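Local atomic coordinates of EIAV protease (Equine infectious anemia virus, PDB entry 1FMB), a protein that cleaves viral polyproteins as a retroviral aspartyl protease, working as a dimer of two identical subunits with its active site at their interface. Residues 28-33 with 79-84; 21-26 with 85-90. The protein carries 1 engineered substitution. One frame throughout, in Å; residues are numbered along the deposited sequence.

Contact 1 (28-33 with 79-84). With HYB ([2-(2-methyl-propane-2-sulfonylmethyl)-3-naphthalen-1-yl-propionyl-valinyl]-phenylalaninol), chain B.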
loop_
_atom_site.group_PDB
_atom_site.type_symbol
_atom_site.label_atom_id
_atom_site.label_comp_id
_atom_site.label_asym_id
_atom_site.label_seq_id
_atom_site.Cartn_x
_atom_site.Cartn_y
_atom_site.Cartn_z
ATOM N N ALA A 28 3.915 1.123 -0.765
ATOM C CA ALA A 28 4.992 0.300 -1.290
ATOM C C ALA A 28 6.150 1.238 -1.587
ATOM O O ALA A 28 5.953 2.263 -2.278
ATOM C CB ALA A 28 4.531 -0.468 -2.550
ATOM N N ASP A 29 7.313 0.977 -0.948
ATOM C CA ASP A 29 8.455 1.857 -1.223
ATOM C C ASP A 29 9.006 1.739 -2.634
ATOM O O ASP A 29 9.550 2.706 -3.163
ATOM C CB ASP A 29 9.660 1.554 -0.340
ATOM C CG ASP A 29 9.422 1.837 1.132
ATOM O OD1 ASP A 29 8.469 2.540 1.544
ATOM O OD2 ASP A 29 10.325 1.393 1.900
ATOM N N THR A 30 8.744 0.554 -3.181
ATOM C CA THR A 30 9.289 0.269 -4.491
ATOM C C THR A 30 8.290 -0.559 -5.260
ATOM O O THR A 30 7.263 -1.046 -4.782
ATOM C CB THR A 30 10.641 -0.468 -4.205
ATOM O OG1 THR A 30 11.307 -0.566 -5.470
ATOM C CG2 THR A 30 10.390 -1.854 -3.644
ATOM N N SER A 31 8.491 -0.605 -6.555
ATOM C CA SER A 31 7.530 -1.282 -7.477
ATOM C C SER A 31 7.925 -2.747 -7.720
ATOM O O SER A 31 9.111 -3.032 -7.857
ATOM C CB SER A 31 7.627 -0.489 -8.739
ATOM O OG SER A 31 7.102 0.830 -8.593
ATOM N N VAL A 32 6.938 -3.614 -7.855
ATOM C CA VAL A 32 7.183 -5.040 -8.027
ATOM C C VAL A 32 6.273 -5.649 -9.085
ATOM O O VAL A 32 5.063 -5.506 -9.125
ATOM C CB VAL A 32 6.817 -5.734 -6.683
ATOM C CG1 VAL A 32 7.262 -7.221 -6.734
ATOM C CG2 VAL A 32 7.612 -5.072 -5.546
ATOM N N LEU A 33 6.904 -6.359 -9.989
ATOM C CA LEU A 33 6.149 -7.080 -11.046
ATOM C C LEU A 33 6.011 -8.513 -10.501
ATOM O O LEU A 33 6.970 -9.128 -9.964
ATOM C CB LEU A 33 7.176 -6.995 -12.151
ATOM C CG LEU A 33 6.958 -7.352 -13.597
ATOM C CD1 LEU A 33 5.750 -6.551 -14.107
ATOM C CD2 LEU A 33 8.257 -7.043 -14.335
ATOM N N ARG A 79 14.368 0.090 -13.128
ATOM C CA ARG A 79 14.442 -1.296 -12.782
ATOM C C ARG A 79 13.216 -1.589 -11.908
ATOM O O ARG A 79 12.778 -0.699 -11.155
ATOM C CB ARG A 79 15.672 -1.714 -12.003
ATOM C CG ARG A 79 16.804 -1.984 -12.991
ATOM C CD ARG A 79 17.487 -3.278 -12.599
ATOM N NE ARG A 79 18.922 -3.198 -12.825
ATOM C CZ ARG A 79 19.780 -3.594 -11.877
ATOM N NH1 ARG A 79 19.404 -4.054 -10.687
ATOM N NH2 ARG A 79 21.080 -3.497 -12.143
ATOM N N MET A 80 12.632 -2.775 -12.007
ATOM C CA MET A 80 11.501 -3.140 -11.194
ATOM C C MET A 80 11.885 -4.475 -10.532
ATOM O O MET A 80 12.602 -5.252 -11.168
ATOM C CB MET A 80 10.261 -3.488 -12.022
ATOM C CG MET A 80 9.369 -2.271 -12.186
ATOM S SD MET A 80 7.867 -2.632 -13.100
ATOM C CE MET A 80 6.579 -3.028 -11.903
ATOM N N LEU A 81 11.425 -4.693 -9.313
ATOM C CA LEU A 81 11.705 -6.000 -8.710
ATOM C C LEU A 81 10.707 -7.007 -9.258
ATOM O O LEU A 81 9.628 -6.638 -9.812
ATOM C CB LEU A 81 11.478 -5.931 -7.187
ATOM C CG LEU A 81 12.344 -4.858 -6.502
ATOM C CD1 LEU A 81 12.102 -4.865 -5.001
ATOM C CD2 LEU A 81 13.810 -5.122 -6.817
ATOM N N VAL A 82 10.994 -8.300 -9.229
ATOM C CA VAL A 82 10.088 -9.378 -9.680
ATOM C C VAL A 82 9.890 -10.348 -8.496
ATOM O O VAL A 82 10.869 -10.754 -7.833
ATOM C CB VAL A 82 10.641 -10.122 -10.900
ATOM C CG1 VAL A 82 9.617 -11.163 -11.290
ATOM C CG2 VAL A 82 10.969 -9.138 -12.027
ATOM N N ALA A 83 8.666 -10.700 -8.128
ATOM C CA ALA A 83 8.459 -11.613 -6.982
ATOM C C ALA A 83 7.173 -12.374 -7.082
ATOM O O ALA A 83 6.254 -11.974 -7.838
ATOM C CB ALA A 83 8.535 -10.782 -5.673
ATOM N N ASP A 84 7.070 -13.573 -6.394
ATOM C CA ASP A 84 5.791 -14.271 -6.548
ATOM C C ASP A 84 4.723 -13.669 -5.636
ATOM O O ASP A 84 4.420 -14.257 -4.586
ATOM C CB ASP A 84 5.945 -15.728 -6.077
ATOM C CG ASP A 84 6.662 -16.524 -7.154
ATOM O OD1 ASP A 84 6.415 -16.287 -8.348
ATOM O OD2 ASP A 84 7.467 -17.415 -6.804
HETATM S S1 HYB B . 10.711 -3.184 1.507
HETATM O O2 HYB B . 11.029 -4.103 2.565
HETATM O O3 HYB B . 10.040 -3.682 0.351
HETATM C C4 HYB B . 9.165 -2.643 7.805
HETATM C C5 HYB B . 9.305 -3.521 6.773
HETATM C C6 HYB B . 8.870 -3.152 5.438
HETATM C C7 HYB B . 8.328 -1.937 5.212
HETATM C C8 HYB B . 8.148 -0.952 6.328
HETATM C C9 HYB B . 8.588 -1.344 7.598
HETATM C C10 HYB B . 8.465 -0.439 8.707
HETATM C C11 HYB B . 7.902 0.795 8.514
HETATM C C12 HYB B . 7.447 1.190 7.226
HETATM C C13 HYB B . 7.578 0.314 6.145
HETATM O O14 HYB B . 1.684 -0.897 2.314
HETATM C C15 HYB B . 1.199 -2.286 2.226
HETATM N N16 HYB B . 3.530 -2.911 1.938
HETATM C C17 HYB B . 2.358 -3.150 2.798
HETATM C C18 HYB B . 2.733 -2.727 4.239
HETATM C C19 HYB B . 3.630 -3.614 5.078
HETATM C C20 HYB B . 5.011 -3.423 5.194
HETATM C C21 HYB B . 5.821 -4.214 6.019
HETATM C C22 HYB B . 5.227 -5.247 6.754
HETATM C C23 HYB B . 3.851 -5.442 6.676
HETATM C C24 HYB B . 3.058 -4.642 5.848
HETATM N N25 HYB B . 6.516 -3.295 1.448
HETATM C C26 HYB B . 5.426 -3.386 0.442
HETATM C C27 HYB B . 4.206 -3.924 1.283
HETATM O O28 HYB B . 3.830 -5.085 1.319
HETATM C C29 HYB B . 5.761 -4.279 -0.778
HETATM C C30 HYB B . 4.499 -4.615 -1.589
HETATM C C31 HYB B . 6.820 -3.516 -1.608
HETATM C C32 HYB B . 7.361 -2.234 1.565
HETATM O O33 HYB B . 7.278 -1.222 0.858
HETATM C C34 HYB B . 8.386 -2.330 2.715
HETATM C C35 HYB B . 7.807 -1.446 3.850
HETATM C C36 HYB B . 9.813 -1.855 2.292
HETATM C C37 HYB B . 12.022 -1.483 -0.295
HETATM C C38 HYB B . 12.279 -2.433 0.902
HETATM C C39 HYB B . 13.117 -3.619 0.364
HETATM C C40 HYB B . 13.014 -1.724 2.066
#
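Val32 and Leu33 run parallel to Leu81 and Val82, and the approach to this short ladder shows how one chain segment can serve a ligand and a sheet in turn. At its start, Ala28 and Asp29 face the inhibitor HYB: the Asp29 amide N donates to HYB O33 at 2.8 Å in a nearly straight bond (172° at the hydrogen). The Asp29 carboxylate is engaged by salt bridges to Arg92 and to Arg8 of the second subunit. Thr30 touches both partners, for its CG2, lodged between backbone N and carbonyl carbon, lies 3.7 Å from Leu81 CD1 and equally near HYB C37; the Thr30 and Leu81 side chains cross at about a right angle. Ser31 O then accepts the Leu81 N-H at 3.2 Å, measured from Leu81 N, while Ser31 OG is held by Asp93 and by the Gly91 amide. Val32 sends CG1 to Ala83 CB, 3.9 Å away, with its CG2 beside Leu81 CB on that same face. Leu33 N bonds to Leu81 O at 2.7 Å, and Leu33 O receives Ala83 N at 3.0 Å. On the opposite face, Leu33 CB meets Met80 CE at 4.0 Å, the methyl of a side chain bent at chi3 (94°), and the Leu33 and Val82 side chains lie side by side, pointing the same way, with Leu33 CD2 4.1 Å from Val82 CG2. Beyond the pair, strand 58-71 flanks 79-83 through backbone bonds to Met80 and Val82. Helix 35-40 covers Leu33 and Val82 with Tyr38, and strand 89-90 adjoins Met80 through Leu90.

Contact 2 (21-26 with 85-90). With HYB ([2-(2-methyl-propane-2-sulfonylmethyl)-3-naphthalen-1-yl-propionyl-valinyl]-phenylalaninol), chain C.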
loop_
_atom_site.group_PDB
_atom_site.type_symbol
_atom_site.label_atom_id
_atom_site.label_comp_id
_atom_site.label_asym_id
_atom_site.label_seq_id
_atom_site.Cartn_x
_atom_site.Cartn_y
_atom_site.Cartn_z
ATOM N N ASN A 21 -2.471 -4.443 -15.930
ATOM C CA ASN A 21 -3.297 -3.746 -14.938
ATOM C C ASN A 21 -2.428 -3.771 -13.659
ATOM O O ASN A 21 -1.928 -4.856 -13.346
ATOM C CB ASN A 21 -4.593 -4.441 -14.552
ATOM C CG ASN A 21 -5.672 -3.493 -14.024
ATOM O OD1 ASN A 21 -6.228 -2.581 -14.674
ATOM N ND2 ASN A 21 -6.011 -3.752 -12.754
ATOM N N VAL A 22 -2.211 -2.597 -13.106
ATOM C CA VAL A 22 -1.321 -2.463 -11.943
ATOM C C VAL A 22 -1.975 -1.757 -10.768
ATOM O O VAL A 22 -2.862 -0.965 -11.055
ATOM C CB VAL A 22 -0.045 -1.676 -12.291
ATOM C CG1 VAL A 22 0.651 -2.362 -13.474
ATOM C CG2 VAL A 22 -0.178 -0.245 -12.700
ATOM N N LEU A 23 -1.561 -2.002 -9.534
ATOM C CA LEU A 23 -2.165 -1.379 -8.371
ATOM C C LEU A 23 -1.319 -0.149 -8.082
ATOM O O LEU A 23 -0.072 -0.299 -8.071
ATOM C CB LEU A 23 -2.105 -2.373 -7.206
ATOM C CG LEU A 23 -2.505 -1.791 -5.839
ATOM C CD1 LEU A 23 -3.965 -1.385 -5.828
ATOM C CD2 LEU A 23 -2.294 -2.815 -4.725
ATOM N N LEU A 24 -1.866 1.028 -7.825
ATOM C CA LEU A 24 -1.124 2.254 -7.490
ATOM C C LEU A 24 -1.084 2.270 -5.942
ATOM O O LEU A 24 -2.109 2.421 -5.254
ATOM C CB LEU A 24 -1.911 3.480 -7.963
ATOM C CG LEU A 24 -2.217 3.317 -9.487
ATOM C CD1 LEU A 24 -3.044 4.507 -9.970
ATOM C CD2 LEU A 24 -0.903 3.218 -10.186
ATOM N N ASP A 25 0.096 2.022 -5.439
ATOM C CA ASP A 25 0.264 1.781 -4.005
ATOM C C ASP A 25 1.193 2.697 -3.232
ATOM O O ASP A 25 2.426 2.592 -3.273
ATOM C CB ASP A 25 0.745 0.309 -3.907
ATOM C CG ASP A 25 0.807 -0.277 -2.494
ATOM O OD1 ASP A 25 0.435 0.470 -1.555
ATOM O OD2 ASP A 25 1.332 -1.397 -2.450
ATOM N N THR A 26 0.537 3.612 -2.500
ATOM C CA THR A 26 1.364 4.560 -1.686
ATOM C C THR A 26 2.064 3.865 -0.512
ATOM O O THR A 26 2.955 4.537 0.049
ATOM C CB THR A 26 0.553 5.733 -1.122
ATOM O OG1 THR A 26 -0.520 5.205 -0.312
ATOM C CG2 THR A 26 -0.148 6.474 -2.263
ATOM N N ILE A 85 4.187 -12.523 -5.991
ATOM C CA ILE A 85 3.156 -11.837 -5.239
ATOM C C ILE A 85 1.890 -11.845 -6.095
ATOM O O ILE A 85 1.979 -12.117 -7.278
ATOM C CB ILE A 85 3.582 -10.449 -4.758
ATOM C CG1 ILE A 85 3.944 -9.489 -5.899
ATOM C CG2 ILE A 85 4.819 -10.647 -3.878
ATOM C CD1 ILE A 85 3.903 -8.016 -5.468
ATOM N N PRO A 86 0.720 -11.565 -5.518
ATOM C CA PRO A 86 -0.536 -11.680 -6.233
ATOM C C PRO A 86 -0.815 -10.587 -7.230
ATOM O O PRO A 86 -1.701 -10.804 -8.046
ATOM C CB PRO A 86 -1.571 -11.510 -5.081
ATOM C CG PRO A 86 -0.769 -11.912 -3.900
ATOM C CD PRO A 86 0.590 -11.309 -4.088
ATOM N N VAL A 87 -0.119 -9.430 -7.121
ATOM C CA VAL A 87 -0.523 -8.388 -8.106
ATOM C C VAL A 87 0.670 -7.520 -8.455
ATOM O O VAL A 87 1.616 -7.531 -7.651
ATOM C CB VAL A 87 -1.626 -7.560 -7.398
ATOM C CG1 VAL A 87 -1.114 -6.920 -6.108
ATOM C CG2 VAL A 87 -2.235 -6.461 -8.248
ATOM N N THR A 88 0.678 -6.830 -9.587
ATOM C CA THR A 88 1.864 -6.008 -9.896
ATOM C C THR A 88 1.524 -4.626 -9.313
ATOM O O THR A 88 0.391 -4.161 -9.407
ATOM C CB THR A 88 1.972 -5.874 -11.420
ATOM O OG1 THR A 88 2.566 -7.110 -11.865
ATOM C CG2 THR A 88 2.884 -4.697 -11.781
ATOM N N ILE A 89 2.554 -4.136 -8.642
ATOM C CA ILE A 89 2.473 -2.866 -7.893
ATOM C C ILE A 89 3.423 -1.797 -8.344
ATOM O O ILE A 89 4.627 -1.961 -8.534
ATOM C CB ILE A 89 2.849 -3.280 -6.425
ATOM C CG1 ILE A 89 1.829 -4.275 -5.869
ATOM C CG2 ILE A 89 3.077 -2.086 -5.480
ATOM C CD1 ILE A 89 2.128 -4.743 -4.476
ATOM N N LEU A 90 2.855 -0.611 -8.565
ATOM C CA LEU A 90 3.624 0.573 -8.842
ATOM C C LEU A 90 3.670 1.264 -7.439
ATOM O O LEU A 90 2.649 1.709 -6.877
ATOM C CB LEU A 90 2.873 1.486 -9.826
ATOM C CG LEU A 90 3.457 1.492 -11.231
ATOM C CD1 LEU A 90 3.993 0.162 -11.699
ATOM C CD2 LEU A 90 2.495 2.140 -12.216
HETATM S S1 HYB C . -6.843 -8.581 2.583
HETATM O O2 HYB C . -6.418 -9.926 2.313
HETATM O O3 HYB C . -6.239 -7.880 3.669
HETATM C C4 HYB C . -4.687 -10.978 -3.070
HETATM C C5 HYB C . -4.525 -11.019 -1.718
HETATM C C6 HYB C . -4.613 -9.800 -0.935
HETATM C C7 HYB C . -4.858 -8.619 -1.542
HETATM C C8 HYB C . -5.029 -8.536 -3.029
HETATM C C9 HYB C . -4.946 -9.737 -3.746
HETATM C C10 HYB C . -5.122 -9.731 -5.172
HETATM C C11 HYB C . -5.355 -8.546 -5.820
HETATM C C12 HYB C . -5.430 -7.326 -5.093
HETATM C C13 HYB C . -5.270 -7.334 -3.705
HETATM O O14 HYB C . -0.478 -2.773 -1.038
HETATM C C15 HYB C . 0.649 -3.335 -0.271
HETATM N N16 HYB C . -0.991 -4.811 0.747
HETATM C C17 HYB C . 0.262 -4.821 -0.027
HETATM C C18 HYB C . -0.005 -5.572 -1.354
HETATM C C19 HYB C . -0.113 -7.082 -1.359
HETATM C C20 HYB C . -1.332 -7.768 -1.304
HETATM C C21 HYB C . -1.424 -9.164 -1.368
HETATM C C22 HYB C . -0.245 -9.910 -1.485
HETATM C C23 HYB C . 0.980 -9.252 -1.568
HETATM C C24 HYB C . 1.050 -7.857 -1.503
HETATM N N25 HYB C . -3.338 -6.373 1.914
HETATM C C26 HYB C . -2.578 -5.277 2.570
HETATM C C27 HYB C . -1.128 -5.438 1.972
HETATM O O28 HYB C . -0.191 -5.986 2.529
HETATM C C29 HYB C . -2.604 -5.326 4.118
HETATM C C30 HYB C . -1.534 -4.403 4.725
HETATM C C31 HYB C . -4.039 -4.945 4.550
HETATM C C32 HYB C . -4.580 -6.225 1.376
HETATM O O33 HYB C . -5.185 -5.146 1.356
HETATM C C34 HYB C . -5.160 -7.484 0.697
HETATM C C35 HYB C . -4.944 -7.262 -0.822
HETATM C C36 HYB C . -6.669 -7.711 1.034
HETATM C C37 HYB C . -9.169 -7.195 3.312
HETATM C C38 HYB C . -8.650 -8.606 2.936
HETATM C C39 HYB C . -8.807 -9.494 4.195
HETATM C C40 HYB C . -9.419 -9.213 1.737
HETATM O O HOH W 1 -1.727 -6.598 -11.353
#
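Val22 forks over the second segment: its CG1 reaches Thr88 CG2 at 3.6 Å and its CG2 reaches Leu90 CD2 at the same distance, the two side chains crossing it obliquely. Thr88 can offer a methyl here because CG2 stands anti to its backbone N, while OG1 is turned to His37 ND1 and the Thr34 amide. Leu24 lies side by side with Leu90, both pointing the same way, with their CD2 atoms 4.1 Å apart, so Leu90 is wedged against two residues of the strand. The other face carries Leu23, whose CB rests near Val87 CG2, and Ile89. Next to Ile89, Asp25 has CG anti to its own backbone N (chi1 -171°), and its OD2 comes 3.6 Å from Ile89 CG2. That same OD2 lies 2.7 Å from the inhibitor hydroxyl, HYB O14, while Asp25 OD1 accepts the Gly27 amide. Three backbone bonds hold these side chains in parallel register: Leu23 N to Thr88 O at 2.9 Å, Leu90 N to Leu23 O, and Asp25 N to Leu90 O at 2.9 Å. A water extends the ladder, donating to Asn21 O and accepting from Thr88 N. Across the dimer, Thr26 OG1 bonds to Leu24 O of the second subunit, whose own Thr26 OG1 is bonded to Leu24 O and to Thr26 N here, the fireman's grip. With Asp25 OD1 close to its counterpart in the other subunit, this is the Asp-Thr-Gly active-site loop of retroviral aspartyl proteases, in which each subunit contributes one aspartate.

In the fold
Contact 1 and contact 2, their centres about 9 Å apart, are joined through the short strand 89-90. Its one edge pairs with 21-24 in contact 2; the other meets 32-33, where Val32 O lies 2.9 Å from Ile89 N in a probable hydrogen bond, and Ser31 CB packs 3.3 Å from Ile89 O. Two parallel pairs, 21-24 with 89-90 and 32-33 with 79-83, meet where 32-33 and 89-90 run in opposite directions, consistent with the psi-shaped core of aspartic proteases. Both contacts open onto the inhibitor site: 28-30 supplies a backbone grip on one HYB, and Asp25 approaches the hydroxyl of another, with the second subunit contributing to both.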